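Local atomic coordinates of PA3566 protein (PDB entry 1X7V), a protein that is of uncertain function but belongs to the antibiotic biosynthesis monooxygenase family and may therefore act as an oxidoreductase. Residues Arg28-Pro33 with Phe55-Gln60; Glu21-Glu26 with Leu77-Gly82. All coordinates share one frame; numbering follows the deposited sequence.

Contact 1. Residues Arg28-Pro33 with Phe55-Gln60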
loop_
_atom_site.group_PDB
_atom_site.type_symbol
_atom_site.label_atom_id
_atom_site.label_comp_id
_atom_site.label_asym_id
_atom_site.label_seq_id
_atom_site.Cartn_x
_atom_site.Cartn_y
_atom_site.Cartn_z
ATOM N N ARG A 28 6.123 3.959 -4.900
ATOM C CA ARG A 28 6.089 3.504 -6.313
ATOM C C ARG A 28 6.863 2.150 -6.465
ATOM O O ARG A 28 6.491 1.252 -7.258
ATOM C CB ARG A 28 6.679 4.557 -7.227
ATOM C CG ARG A 28 5.753 5.744 -7.578
ATOM C CD ARG A 28 6.553 6.728 -8.439
ATOM N NE ARG A 28 5.765 7.850 -8.950
ATOM C CZ ARG A 28 4.977 7.828 -10.023
ATOM N NH1 ARG A 28 4.830 6.739 -10.765
ATOM N NH2 ARG A 28 4.334 8.930 -10.380
ATOM N N ALA A 29 7.877 1.986 -5.643
ATOM C CA ALA A 29 8.755 0.815 -5.691
ATOM C C ALA A 29 7.986 -0.424 -5.339
ATOM O O ALA A 29 8.391 -1.557 -5.739
ATOM C CB ALA A 29 9.905 0.959 -4.734
ATOM N N LEU A 30 6.922 -0.239 -4.564
ATOM C CA LEU A 30 6.103 -1.402 -4.135
ATOM C C LEU A 30 5.256 -2.035 -5.242
ATOM O O LEU A 30 4.852 -3.216 -5.147
ATOM C CB LEU A 30 5.215 -0.989 -2.975
ATOM C CG LEU A 30 5.978 -0.727 -1.673
ATOM C CD1 LEU A 30 5.076 -0.068 -0.626
ATOM C CD2 LEU A 30 6.477 -2.002 -1.138
ATOM N N VAL A 31 4.901 -1.240 -6.253
ATOM C CA VAL A 31 3.791 -1.600 -7.095
ATOM C C VAL A 31 4.049 -2.804 -8.033
ATOM O O VAL A 31 3.267 -3.769 -8.028
ATOM C CB VAL A 31 3.248 -0.324 -7.835
ATOM C CG1 VAL A 31 2.098 -0.692 -8.784
ATOM C CG2 VAL A 31 2.797 0.721 -6.817
ATOM N N ALA A 32 5.107 -2.750 -8.844
ATOM C CA ALA A 32 5.338 -3.822 -9.800
ATOM C C ALA A 32 5.551 -5.154 -9.070
ATOM O O ALA A 32 4.922 -6.161 -9.445
ATOM C CB ALA A 32 6.507 -3.513 -10.696
ATOM N N PRO A 33 6.420 -5.191 -8.048
ATOM C CA PRO A 33 6.619 -6.503 -7.426
ATOM C C PRO A 33 5.364 -7.000 -6.716
ATOM O O PRO A 33 5.113 -8.237 -6.667
ATOM C CB PRO A 33 7.788 -6.285 -6.470
ATOM C CG PRO A 33 7.884 -4.834 -6.290
ATOM C CD PRO A 33 7.323 -4.176 -7.476
ATOM N N PHE A 55 -1.507 9.726 0.011
ATOM C CA PHE A 55 -1.453 8.647 -0.976
ATOM C C PHE A 55 -2.366 7.537 -0.526
ATOM O O PHE A 55 -2.625 7.393 0.674
ATOM C CB PHE A 55 -0.054 8.065 -1.100
ATOM C CG PHE A 55 0.993 9.080 -1.469
ATOM C CD1 PHE A 55 1.611 9.855 -0.509
ATOM C CD2 PHE A 55 1.269 9.328 -2.780
ATOM C CE1 PHE A 55 2.531 10.832 -0.900
ATOM C CE2 PHE A 55 2.140 10.235 -3.131
ATOM C CZ PHE A 55 2.778 11.000 -2.167
ATOM N N TYR A 56 -2.823 6.761 -1.502
ATOM C CA TYR A 56 -3.787 5.674 -1.252
ATOM C C TYR A 56 -3.345 4.485 -2.021
ATOM O O TYR A 56 -3.168 4.592 -3.245
ATOM C CB TYR A 56 -5.197 6.060 -1.737
ATOM C CG TYR A 56 -5.714 7.347 -1.185
ATOM C CD1 TYR A 56 -5.414 8.574 -1.803
ATOM C CD2 TYR A 56 -6.479 7.381 -0.032
ATOM C CE1 TYR A 56 -5.903 9.802 -1.308
ATOM C CE2 TYR A 56 -6.969 8.601 0.471
ATOM C CZ TYR A 56 -6.655 9.809 -0.166
ATOM O OH TYR A 56 -7.124 11.024 0.320
HETATM N N MSE A 57 -3.163 3.341 -1.339
HETATM C CA MSE A 57 -2.947 2.088 -2.065
HETATM C C MSE A 57 -4.274 1.333 -2.000
HETATM O O MSE A 57 -4.787 1.114 -0.907
HETATM C CB MSE A 57 -1.821 1.247 -1.430
HETATM C CG MSE A 57 -1.245 0.194 -2.307
HETATM SE SE MSE A 57 -0.079 1.068 -3.655
HETATM C CE MSE A 57 1.600 1.419 -2.461
ATOM N N ILE A 58 -4.818 0.971 -3.150
ATOM C CA ILE A 58 -6.028 0.143 -3.240
ATOM C C ILE A 58 -5.541 -1.222 -3.663
ATOM O O ILE A 58 -4.935 -1.403 -4.727
ATOM C CB ILE A 58 -7.108 0.689 -4.209
ATOM C CG1 ILE A 58 -7.519 2.154 -3.839
ATOM C CG2 ILE A 58 -8.345 -0.253 -4.217
ATOM C CD1 ILE A 58 -8.449 2.770 -4.817
ATOM N N GLU A 59 -5.833 -2.209 -2.827
ATOM C CA GLU A 59 -5.312 -3.560 -2.984
ATOM C C GLU A 59 -6.480 -4.565 -2.893
ATOM O O GLU A 59 -7.411 -4.334 -2.126
ATOM C CB GLU A 59 -4.312 -3.883 -1.875
ATOM C CG GLU A 59 -3.207 -2.867 -1.643
ATOM C CD GLU A 59 -2.324 -3.203 -0.483
ATOM O OE1 GLU A 59 -2.297 -4.389 -0.056
ATOM O OE2 GLU A 59 -1.612 -2.275 0.006
ATOM N N GLN A 60 -6.405 -5.649 -3.654
ATOM C CA GLN A 60 -7.311 -6.792 -3.488
ATOM C C GLN A 60 -6.448 -8.051 -3.389
ATOM O O GLN A 60 -5.504 -8.277 -4.178
ATOM C CB GLN A 60 -8.296 -6.905 -4.646
ATOM C CG GLN A 60 -9.318 -5.791 -4.759
ATOM C CD GLN A 60 -10.292 -6.075 -5.849
ATOM O OE1 GLN A 60 -11.057 -7.045 -5.761
ATOM N NE2 GLN A 60 -10.229 -5.298 -6.937
#
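V31, which meets M57 across this contact, gives its backbone N-H to R28 O (V31 N to R28 O, 3.1 Å). This bond back by three residues lies in a kinked part of helix 20-36, where L30 N makes no bond to the preceding turn and P33, a proline, has no N-H to give. M57, a selenomethionine in which selenium replaces the methionine sulfur, rises from the middle of strand 54-61 toward the helix. Its CG stands anti to the backbone N (chi1 -162°), and the chain then bends at chi2 (75°) and chi3 (78°), with SE by V31 and CE by L30. V31 CG2 lies 4.3 Å from M57 SE. L30, directed at the strand, places CD1 4.2 Å from M57 CE. L27 and Y43 also touch M57, and the same L30 leans on Y43 of the neighbouring strand 40-47. Alternation along the strand puts F55 on the helix side too, against E24 and L27, whereas Y56 and I58 turn to the other face of the sheet. This is the helix-on-sheet core of an alpha-beta plait. The backbone of M57 is paired with A11 of strand 7-15, and its side chain stands on the helix face of the sheet. No hydrogen bond joins helix and strand segments here, so their contact, which buries about 105 Å², rests on apolar packing alone.

Contact 2. Residues Glu21-Glu26 with Leu77-Gly82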
loop_
_atom_site.group_PDB
_atom_site.type_symbol
_atom_site.label_atom_id
_atom_site.label_comp_id
_atom_site.label_asym_id
_atom_site.label_seq_id
_atom_site.Cartn_x
_atom_site.Cartn_y
_atom_site.Cartn_z
ATOM N N GLU A 21 7.531 13.909 -1.922
ATOM C CA GLU A 21 8.241 13.348 -3.044
ATOM C C GLU A 21 9.034 12.112 -2.671
ATOM O O GLU A 21 9.100 11.156 -3.460
ATOM C CB GLU A 21 9.162 14.389 -3.652
ATOM C CG GLU A 21 8.391 15.596 -4.227
ATOM C CD GLU A 21 7.789 15.397 -5.643
ATOM O OE1 GLU A 21 7.187 14.320 -5.948
ATOM O OE2 GLU A 21 7.871 16.363 -6.452
ATOM N N ALA A 22 9.644 12.136 -1.490
ATOM C CA ALA A 22 10.428 11.010 -1.008
ATOM C C ALA A 22 9.500 9.817 -0.764
ATOM O O ALA A 22 9.790 8.652 -1.136
ATOM C CB ALA A 22 11.181 11.368 0.278
ATOM N N LEU A 23 8.373 10.073 -0.135
ATOM C CA LEU A 23 7.421 8.986 0.110
ATOM C C LEU A 23 6.828 8.349 -1.194
ATOM O O LEU A 23 6.691 7.111 -1.304
ATOM C CB LEU A 23 6.324 9.482 1.082
ATOM C CG LEU A 23 5.223 8.429 1.388
ATOM C CD1 LEU A 23 5.916 7.216 2.002
ATOM C CD2 LEU A 23 4.063 8.957 2.257
ATOM N N GLU A 24 6.468 9.168 -2.170
ATOM C CA GLU A 24 6.007 8.706 -3.474
ATOM C C GLU A 24 7.042 7.797 -4.132
ATOM O O GLU A 24 6.661 6.776 -4.684
ATOM C CB GLU A 24 5.733 9.890 -4.398
ATOM C CG GLU A 24 5.314 9.484 -5.838
ATOM C CD GLU A 24 4.989 10.701 -6.720
ATOM O OE1 GLU A 24 4.495 11.734 -6.180
ATOM O OE2 GLU A 24 5.200 10.606 -7.951
ATOM N N ARG A 25 8.325 8.191 -4.085
ATOM C CA ARG A 25 9.434 7.396 -4.632
ATOM C C ARG A 25 9.406 6.018 -3.995
ATOM O O ARG A 25 9.470 5.017 -4.677
ATOM C CB ARG A 25 10.772 8.082 -4.367
ATOM C CG ARG A 25 11.908 7.313 -4.877
ATOM C CD ARG A 25 13.163 8.120 -4.895
ATOM N NE ARG A 25 13.427 8.655 -3.598
ATOM C CZ ARG A 25 13.572 9.952 -3.310
ATOM N NH1 ARG A 25 13.562 10.924 -4.242
ATOM N NH2 ARG A 25 13.782 10.263 -2.065
ATOM N N GLU A 26 9.264 5.979 -2.683
ATOM C CA GLU A 26 9.288 4.742 -1.938
ATOM C C GLU A 26 8.063 3.875 -2.208
ATOM O O GLU A 26 8.203 2.649 -2.375
ATOM C CB GLU A 26 9.452 5.045 -0.445
ATOM C CG GLU A 26 10.817 5.661 -0.109
ATOM C CD GLU A 26 12.035 4.792 -0.530
ATOM O OE1 GLU A 26 12.197 3.705 0.079
ATOM O OE2 GLU A 26 12.850 5.193 -1.443
ATOM N N LEU A 77 9.235 -5.496 3.014
ATOM C CA LEU A 77 10.098 -5.200 4.165
ATOM C C LEU A 77 11.099 -4.084 3.876
ATOM O O LEU A 77 11.424 -3.325 4.779
ATOM C CB LEU A 77 10.788 -6.444 4.670
ATOM C CG LEU A 77 9.840 -7.467 5.291
ATOM C CD1 LEU A 77 10.609 -8.723 5.638
ATOM C CD2 LEU A 77 9.071 -6.952 6.521
ATOM N N ARG A 78 11.545 -3.944 2.627
ATOM C CA ARG A 78 12.376 -2.790 2.249
ATOM C C ARG A 78 11.679 -1.429 2.428
ATOM O O ARG A 78 12.338 -0.414 2.755
ATOM C CB ARG A 78 12.901 -2.910 0.822
ATOM C CG ARG A 78 14.100 -3.838 0.694
ATOM C CD ARG A 78 14.764 -3.683 -0.668
ATOM N NE ARG A 78 13.823 -4.029 -1.742
ATOM C CZ ARG A 78 13.880 -5.127 -2.500
ATOM N NH1 ARG A 78 14.871 -6.022 -2.380
ATOM N NH2 ARG A 78 12.946 -5.324 -3.415
ATOM N N PHE A 79 10.364 -1.408 2.239
ATOM C CA PHE A 79 9.606 -0.196 2.463
ATOM C C PHE A 79 9.638 0.157 3.970
ATOM O O PHE A 79 9.860 1.333 4.362
ATOM C CB PHE A 79 8.179 -0.325 1.960
ATOM C CG PHE A 79 7.362 0.843 2.310
ATOM C CD1 PHE A 79 7.440 1.988 1.542
ATOM C CD2 PHE A 79 6.616 0.861 3.485
ATOM C CE1 PHE A 79 6.728 3.124 1.883
ATOM C CE2 PHE A 79 5.911 1.993 3.842
ATOM C CZ PHE A 79 5.961 3.137 3.023
ATOM N N SER A 80 9.497 -0.883 4.793
ATOM C CA SER A 80 9.551 -0.761 6.244
ATOM C C SER A 80 10.898 -0.276 6.750
ATOM O O SER A 80 10.952 0.374 7.802
ATOM C CB SER A 80 9.252 -2.121 6.905
ATOM O OG SER A 80 8.161 -2.761 6.268
ATOM N N ARG A 81 11.967 -0.581 6.026
ATOM C CA ARG A 81 13.334 -0.340 6.496
ATOM C C ARG A 81 13.849 1.059 6.214
ATOM O O ARG A 81 14.484 1.332 5.192
ATOM C CB ARG A 81 14.314 -1.364 5.914
ATOM C CG ARG A 81 14.154 -2.660 6.549
ATOM C CD ARG A 81 14.876 -3.748 5.802
ATOM N NE ARG A 81 16.292 -3.439 5.641
ATOM C CZ ARG A 81 17.111 -4.147 4.866
ATOM N NH1 ARG A 81 16.647 -5.194 4.177
ATOM N NH2 ARG A 81 18.389 -3.795 4.761
ATOM N N GLY A 82 13.599 1.935 7.167
ATOM C CA GLY A 82 14.237 3.222 7.185
ATOM C C GLY A 82 13.283 4.349 6.873
ATOM O O GLY A 82 13.667 5.498 6.992
#
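With chi1 at 174°, F79 extends its ring away from its own helix 74-80 and across to helix 20-36. L23 has a similar first torsion, and its second (chi2 59°) brings CD1 up to the edge of that ring. L23 CD1 and F79 CE1 lie 4.2 Å apart, the methyl arriving near the ring plane. The side of the ring bearing CD1 and CE1 also meets E26, one helical turn further on: E26 CB is 4.1 Å from F79 CE1, and the carbonyl oxygen E26 O approaches the edge at 4.0 Å from F79 CD1. The two backbones come closest at this pair, with 6.6 Å between E26 CA and F79 CA. The E26 side chain brings OE1 to N83 ND2, the same amide nitrogen that bonds F79 O, so N83 joins the two helices just beyond the end of helix 74-80. There R81 leaves helical geometry and centres an inverse gamma turn, with a weak bond from G82 N to S80 O (3.1 Å). Beneath, L23 reaches the sheet at I13 and A15, while L27 touches the ring farther along helix 20-36. The contact thus packs the short helix 74-80 against the side of the long helix through the F79 ring, with N83 bonding to both, among the helices on one face of the alpha-beta plait. Its chemistry is mixed: apolar against L23 and E26 CB, with E26 O at the ring edge at long range, perhaps adding a slight electrostatic attraction.

From the N terminus, strand 7-15 leads into helix 20-36, which supplies the first segment of both contacts: 21-26 for contact 2, then 28-33 for contact 1. The chain runs through strand 40-47 and returns along strand 54-61, where contact 1 closes the inner loop. Helices 64-71 and 74-80 follow, and contact 2 closes the outer loop at 77-82, wholly enclosing the first, before strand 87-96 ends the sheet. Helix 20-36 thus packs on the sheet through one side and against helix 74-80 along another. L30 CD1 is 3.8 Å from F79 CD1, and F55 CD1 is 3.8 Å from L23 CD2, joining the two contacts through apolar side chains.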